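Local coordinates for protein putative arylalkylamine N-Acetyltransferase 7 (Aedes aegypti, PDB 4FD7) that probably transfers the acetyl group of acetyl-CoA to an amine, as a putative arylalkylamine N-acetyltransferase of the GNAT family, at residues A[45-50]-A[96-101]; A[32-37]-A[89-94]. One frame throughout, in Å; residues are numbered along the deposited sequence.

In the fold
Both contacts involve one antiparallel sheet of the GNAT fold. Contact 2 lies within that sheet, pairing strands 28-35 and 88-92; contact 1 joins a helix to its face, where helix 41-55, the next helix in the chain after strand 28-35, packs on strand 98-108. Strand 88-92 joins them, since C90 pairs by its backbone with both V99 and G100. Every touching residue of contact 1 is buried, and its chemistry is mostly apolar around one imidazole. Contact 2 is held by regular backbone hydrogen bonds and runs from a buried valine end to a partly exposed arginine-glutamate pair. Their centres lie 11 Å apart.

Contact 1: A[45-50]-A[96-101]; sequences IRHMCD and DEIVGV
H47 sets its CG anti to the backbone N (chi1 -176°), on the side of helix 45-50 that faces strand 98-101, while V101 holds CG1 between its own backbone N and carbonyl carbon, turned to meet the ring. This is helix-on-sheet packing in the GNAT fold: helix 41-55 lies over a face of the antiparallel sheet, and the short axes pass 8.7 Å apart at 78°. I98 and V101 both direct their side chains at the helix although an odd number of steps separates them along the strand. A beta bulge at V99 and G100 accounts for this, since V99 N and G100 O both pair with C90 and V99 has near-helical backbone angles. I98 and V101 both touch the imidazole. I98 CG2 sits over one ring face, 3.8 Å from the centroid of H47, and comes closest to H47 CD2 at 3.4 Å, a CH-pi contact. V101 CG1 approaches the ring obliquely, 3.4 Å from H47 ND1, the two side chains pointing opposite ways as they pass. From the far end of the ring, H47 NE2 donates to V99 O over 3.3 Å, a weak, bent bond (137° at the hydrogen) added to the backbone pairing of V99 with D156. Y51 meets the imidazole edge-to-face. One residue on, M48, its chain bent at chi2 and chi3, brings SD to V101 CG1 at 3.6 Å, so that one methyl touches both helix residues. S154 of the adjoining strand 146-155 also touches H47 and M48, and W78 of helix 68-81 packs against M48. H47 CE1 also comes within 4.0 Å of G100 CA, obliquely to the ring.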
loop_
_atom_site.group_PDB
_atom_site.type_symbol
_atom_site.label_atom_id
_atom_site.label_comp_id
_atom_site.label_asym_id
_atom_site.label_seq_id
_atom_site.Cartn_x
_atom_site.Cartn_y
_atom_site.Cartn_z
ATOM N N ILE A 45 3.632 9.170 8.375
ATOM C CA ILE A 45 2.353 9.782 8.068
ATOM C C ILE A 45 2.615 11.000 7.193
ATOM O O ILE A 45 1.991 11.163 6.133
ATOM C CB ILE A 45 1.604 10.172 9.357
ATOM C CG1 ILE A 45 1.113 8.917 10.080
ATOM C CG2 ILE A 45 0.451 11.146 9.058
ATOM C CD1 ILE A 45 0.244 8.038 9.239
ATOM N N ARG A 46 3.593 11.817 7.586
ATOM C CA ARG A 46 3.845 13.030 6.831
ATOM C C ARG A 46 4.327 12.699 5.427
ATOM O O ARG A 46 3.885 13.317 4.450
ATOM C CB ARG A 46 4.788 13.966 7.597
ATOM C CG ARG A 46 4.033 14.747 8.661
ATOM C CD ARG A 46 4.893 15.263 9.817
ATOM N NE ARG A 46 4.030 15.796 10.873
ATOM C CZ ARG A 46 4.448 16.526 11.908
ATOM N NH1 ARG A 46 5.732 16.817 12.065
ATOM N NH2 ARG A 46 3.570 16.974 12.794
ATOM N N HIS A 47 5.161 11.667 5.321
ATOM C CA HIS A 47 5.648 11.248 4.022
ATOM C C HIS A 47 4.443 10.850 3.171
ATOM O O HIS A 47 4.318 11.272 2.016
ATOM C CB HIS A 47 6.611 10.073 4.199
ATOM C CG HIS A 47 7.258 9.615 2.940
ATOM N ND1 HIS A 47 6.611 8.834 2.008
ATOM C CD2 HIS A 47 8.525 9.772 2.482
ATOM C CE1 HIS A 47 7.436 8.558 1.018
ATOM N NE2 HIS A 47 8.607 9.113 1.289
ATOM N N MET A 48 3.524 10.094 3.769
ATOM C CA MET A 48 2.348 9.652 3.027
ATOM C C MET A 48 1.548 10.871 2.560
ATOM O O MET A 48 1.079 10.908 1.426
ATOM C CB MET A 48 1.481 8.710 3.872
ATOM C CG MET A 48 2.140 7.355 4.201
ATOM S SD MET A 48 2.386 6.246 2.779
ATOM C CE MET A 48 0.711 5.895 2.309
ATOM N N CYS A 49 1.429 11.882 3.415
ATOM C CA CYS A 49 0.651 13.050 3.045
ATOM C C CYS A 49 1.358 13.876 1.996
ATOM O O CYS A 49 0.715 14.534 1.178
ATOM C CB CYS A 49 0.400 13.909 4.272
ATOM S SG CYS A 49 -0.676 13.084 5.424
ATOM N N ASP A 50 2.688 13.843 2.003
ATOM C CA ASP A 50 3.428 14.785 1.174
ATOM C C ASP A 50 3.499 14.269 -0.243
ATOM O O ASP A 50 3.571 15.038 -1.205
ATOM C CB ASP A 50 4.856 14.956 1.695
ATOM C CG ASP A 50 4.943 15.898 2.865
ATOM O OD1 ASP A 50 3.947 16.591 3.148
ATOM O OD2 ASP A 50 6.018 15.948 3.501
ATOM N N ASP A 96 18.854 8.681 7.705
ATOM C CA ASP A 96 17.666 8.318 8.463
ATOM C C ASP A 96 16.394 8.819 7.787
ATOM O O ASP A 96 15.283 8.664 8.306
ATOM C CB ASP A 96 17.780 8.849 9.891
ATOM C CG ASP A 96 18.926 8.218 10.648
ATOM O OD1 ASP A 96 18.825 7.019 10.974
ATOM O OD2 ASP A 96 19.928 8.910 10.917
ATOM N N GLU A 97 16.564 9.392 6.603
ATOM C CA GLU A 97 15.446 9.980 5.880
ATOM C C GLU A 97 14.589 8.910 5.212
ATOM O O GLU A 97 15.115 7.975 4.598
ATOM C CB GLU A 97 15.982 10.951 4.833
ATOM C CG GLU A 97 14.985 11.958 4.341
ATOM C CD GLU A 97 15.642 12.975 3.442
ATOM O OE1 GLU A 97 16.368 13.845 3.964
ATOM O OE2 GLU A 97 15.450 12.885 2.210
ATOM N N ILE A 98 13.272 9.046 5.323
ATOM C CA ILE A 98 12.371 8.063 4.715
ATOM C C ILE A 98 12.425 8.111 3.188
ATOM O O ILE A 98 12.175 9.156 2.577
ATOM C CB ILE A 98 10.914 8.241 5.185
ATOM C CG1 ILE A 98 10.796 7.902 6.670
ATOM C CG2 ILE A 98 9.967 7.368 4.338
ATOM C CD1 ILE A 98 9.442 8.217 7.263
ATOM N N VAL A 99 12.751 6.980 2.565
ATOM C CA VAL A 99 12.766 6.914 1.104
ATOM C C VAL A 99 11.376 6.559 0.584
ATOM O O VAL A 99 10.842 7.222 -0.309
ATOM C CB VAL A 99 13.790 5.899 0.570
ATOM C CG1 VAL A 99 13.698 5.800 -0.937
ATOM C CG2 VAL A 99 15.213 6.299 0.983
ATOM N N GLY A 100 10.804 5.504 1.150
ATOM C CA GLY A 100 9.448 5.109 0.835
ATOM C C GLY A 100 8.782 4.475 2.040
ATOM O O GLY A 100 9.449 4.096 2.998
ATOM N N VAL A 101 7.458 4.374 2.004
ATOM C CA VAL A 101 6.723 3.726 3.080
ATOM C C VAL A 101 5.488 3.020 2.511
ATOM O O VAL A 101 4.960 3.416 1.479
ATOM C CB VAL A 101 6.418 4.709 4.270
ATOM C CG1 VAL A 101 5.878 6.020 3.782
ATOM C CG2 VAL A 101 5.477 4.103 5.299
#

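Contact 2: A[32-37]-A[89-94]; sequences RVQDLP and VCFREG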
loop_
_atom_site.group_PDB
_atom_site.type_symbol
_atom_site.label_atom_id
_atom_site.label_comp_id
_atom_site.label_asym_id
_atom_site.label_seq_id
_atom_site.Cartn_x
_atom_site.Cartn_y
_atom_site.Cartn_z
ATOM N N ARG A 32 17.610 -0.494 2.479
ATOM C CA ARG A 32 16.956 -1.583 3.186
ATOM C C ARG A 32 15.463 -1.296 3.311
ATOM O O ARG A 32 15.039 -0.132 3.273
ATOM C CB ARG A 32 17.561 -1.778 4.574
ATOM C CG ARG A 32 17.402 -0.568 5.492
ATOM C CD ARG A 32 18.097 -0.792 6.817
ATOM N NE ARG A 32 17.867 0.311 7.747
ATOM C CZ ARG A 32 18.578 1.433 7.764
ATOM N NH1 ARG A 32 19.571 1.609 6.902
ATOM N NH2 ARG A 32 18.291 2.381 8.642
ATOM N N VAL A 33 14.690 -2.370 3.455
ATOM C CA VAL A 33 13.275 -2.287 3.796
ATOM C C VAL A 33 13.097 -2.994 5.143
ATOM O O VAL A 33 13.550 -4.134 5.320
ATOM C CB VAL A 33 12.381 -2.978 2.756
ATOM C CG1 VAL A 33 10.898 -2.649 3.043
ATOM C CG2 VAL A 33 12.771 -2.566 1.335
ATOM N N GLN A 34 12.464 -2.315 6.093
ATOM C CA GLN A 34 12.364 -2.840 7.453
ATOM C C GLN A 34 11.064 -2.443 8.124
ATOM O O GLN A 34 10.330 -1.596 7.610
ATOM C CB GLN A 34 13.524 -2.319 8.309
ATOM C CG GLN A 34 13.545 -0.790 8.458
ATOM C CD GLN A 34 14.416 -0.326 9.616
ATOM O OE1 GLN A 34 15.618 -0.112 9.463
ATOM N NE2 GLN A 34 13.807 -0.153 10.773
ATOM N N ASP A 35 10.791 -3.057 9.276
ATOM C CA ASP A 35 9.668 -2.628 10.115
ATOM C C ASP A 35 9.790 -1.140 10.389
ATOM O O ASP A 35 10.891 -0.631 10.637
ATOM C CB ASP A 35 9.673 -3.345 11.464
ATOM C CG ASP A 35 9.285 -4.796 11.367
ATOM O OD1 ASP A 35 8.358 -5.137 10.594
ATOM O OD2 ASP A 35 9.910 -5.603 12.100
ATOM N N LEU A 36 8.665 -0.437 10.337
ATOM C CA LEU A 36 8.645 0.991 10.624
ATOM C C LEU A 36 8.711 1.202 12.133
ATOM O O LEU A 36 7.796 0.792 12.848
ATOM C CB LEU A 36 7.351 1.606 10.074
ATOM C CG LEU A 36 7.139 3.079 10.427
ATOM C CD1 LEU A 36 8.142 3.954 9.681
ATOM C CD2 LEU A 36 5.701 3.523 10.115
ATOM N N PRO A 37 9.804 1.822 12.630
ATOM C CA PRO A 37 9.941 2.048 14.073
ATOM C C PRO A 37 8.853 2.971 14.593
ATOM O O PRO A 37 8.422 3.884 13.882
ATOM C CB PRO A 37 11.321 2.725 14.198
ATOM C CG PRO A 37 12.068 2.313 12.960
ATOM C CD PRO A 37 11.001 2.262 11.889
ATOM N N VAL A 89 9.114 0.327 5.779
ATOM C CA VAL A 89 9.766 1.587 5.423
ATOM C C VAL A 89 11.101 1.305 4.743
ATOM O O VAL A 89 11.771 0.320 5.072
ATOM C CB VAL A 89 9.972 2.501 6.666
ATOM C CG1 VAL A 89 10.909 1.859 7.717
ATOM C CG2 VAL A 89 10.528 3.866 6.260
ATOM N N CYS A 90 11.472 2.154 3.788
ATOM C CA CYS A 90 12.745 2.008 3.083
ATOM C C CYS A 90 13.700 3.128 3.482
ATOM O O CYS A 90 13.327 4.313 3.507
ATOM C CB CYS A 90 12.529 2.030 1.554
ATOM S SG CYS A 90 14.028 1.870 0.523
ATOM N N PHE A 91 14.932 2.745 3.805
ATOM C CA PHE A 91 15.987 3.731 4.079
ATOM C C PHE A 91 17.169 3.467 3.174
ATOM O O PHE A 91 17.435 2.328 2.811
ATOM C CB PHE A 91 16.485 3.643 5.530
ATOM C CG PHE A 91 15.450 3.986 6.567
ATOM C CD1 PHE A 91 14.913 5.266 6.649
ATOM C CD2 PHE A 91 15.034 3.028 7.487
ATOM C CE1 PHE A 91 13.962 5.584 7.638
ATOM C CE2 PHE A 91 14.082 3.331 8.468
ATOM C CZ PHE A 91 13.548 4.609 8.546
ATOM N N ARG A 92 17.876 4.532 2.816
ATOM C CA ARG A 92 19.176 4.423 2.172
ATOM C C ARG A 92 20.239 4.328 3.272
ATOM O O ARG A 92 20.200 5.092 4.233
ATOM C CB ARG A 92 19.417 5.673 1.319
ATOM C CG ARG A 92 20.682 5.643 0.465
ATOM C CD ARG A 92 20.693 6.883 -0.405
ATOM N NE ARG A 92 20.410 8.067 0.398
ATOM C CZ ARG A 92 21.247 9.088 0.544
ATOM N NH1 ARG A 92 22.415 9.081 -0.086
ATOM N NH2 ARG A 92 20.910 10.120 1.309
ATOM N N GLU A 93 21.162 3.374 3.149
ATOM C CA GLU A 93 22.252 3.228 4.113
ATOM C C GLU A 93 23.025 4.527 4.204
ATOM O O GLU A 93 23.511 5.029 3.194
ATOM C CB GLU A 93 23.214 2.111 3.704
ATOM C CG GLU A 93 22.580 0.757 3.513
ATOM C CD GLU A 93 21.980 0.190 4.771
ATOM O OE1 GLU A 93 21.050 -0.634 4.637
ATOM O OE2 GLU A 93 22.442 0.558 5.884
ATOM N N GLY A 94 23.120 5.067 5.412
ATOM C CA GLY A 94 23.831 6.307 5.646
ATOM C C GLY A 94 22.900 7.448 6.008
ATOM O O GLY A 94 23.359 8.530 6.381
HETATM O O HOH W 1 22.210 3.528 7.187
#
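R32 and Q34 pair with F91 and V89 as antiparallel hydrogen-bonded pairs around the non-hydrogen-bonded pair V33-C90, the short strand axes running at 137° in a twisted sheet. R32 N donates to F91 O (2.8 Å) and Q34 N to V89 O (2.9 Å), each bond being returned by the partner. The side chains of R32, Q34, V89 and F91 share one face of the sheet; in both R32 and Q34, chi1 of 62° places CG between backbone N and carbonyl carbon. The R32 guanidinium is layered over F91 CB, which lies 3.7 Å from its plane and under its centre. R32 NE donates in plane to Q34 OE1 at 2.9 Å, and Q34 NE2 passes the chain on to D35 O at 3.0 Å. Fixed at both ends, the Q34 amide stands almost upright to the F91 ring (88°) and meets its edge. R32 NH1 forms a salt bridge with E93 OE2 (3.2 Å), while E93 OE1 is held by R17 of strand 14-21. At the other end of the pairing, L36 CD1 packs on V89 CB at 3.8 Å, crossing it at about a right angle, and P37 CD lies near V89 CG1. I98 of strand 98-108 packs on V89 and F91 on the same face. Strands 28-35 and 88-92 pair side by side, with helices 41-55, 57-62 and 68-81 between them in sequence, among the antiparallel strands of the N-terminal half of the GNAT fold.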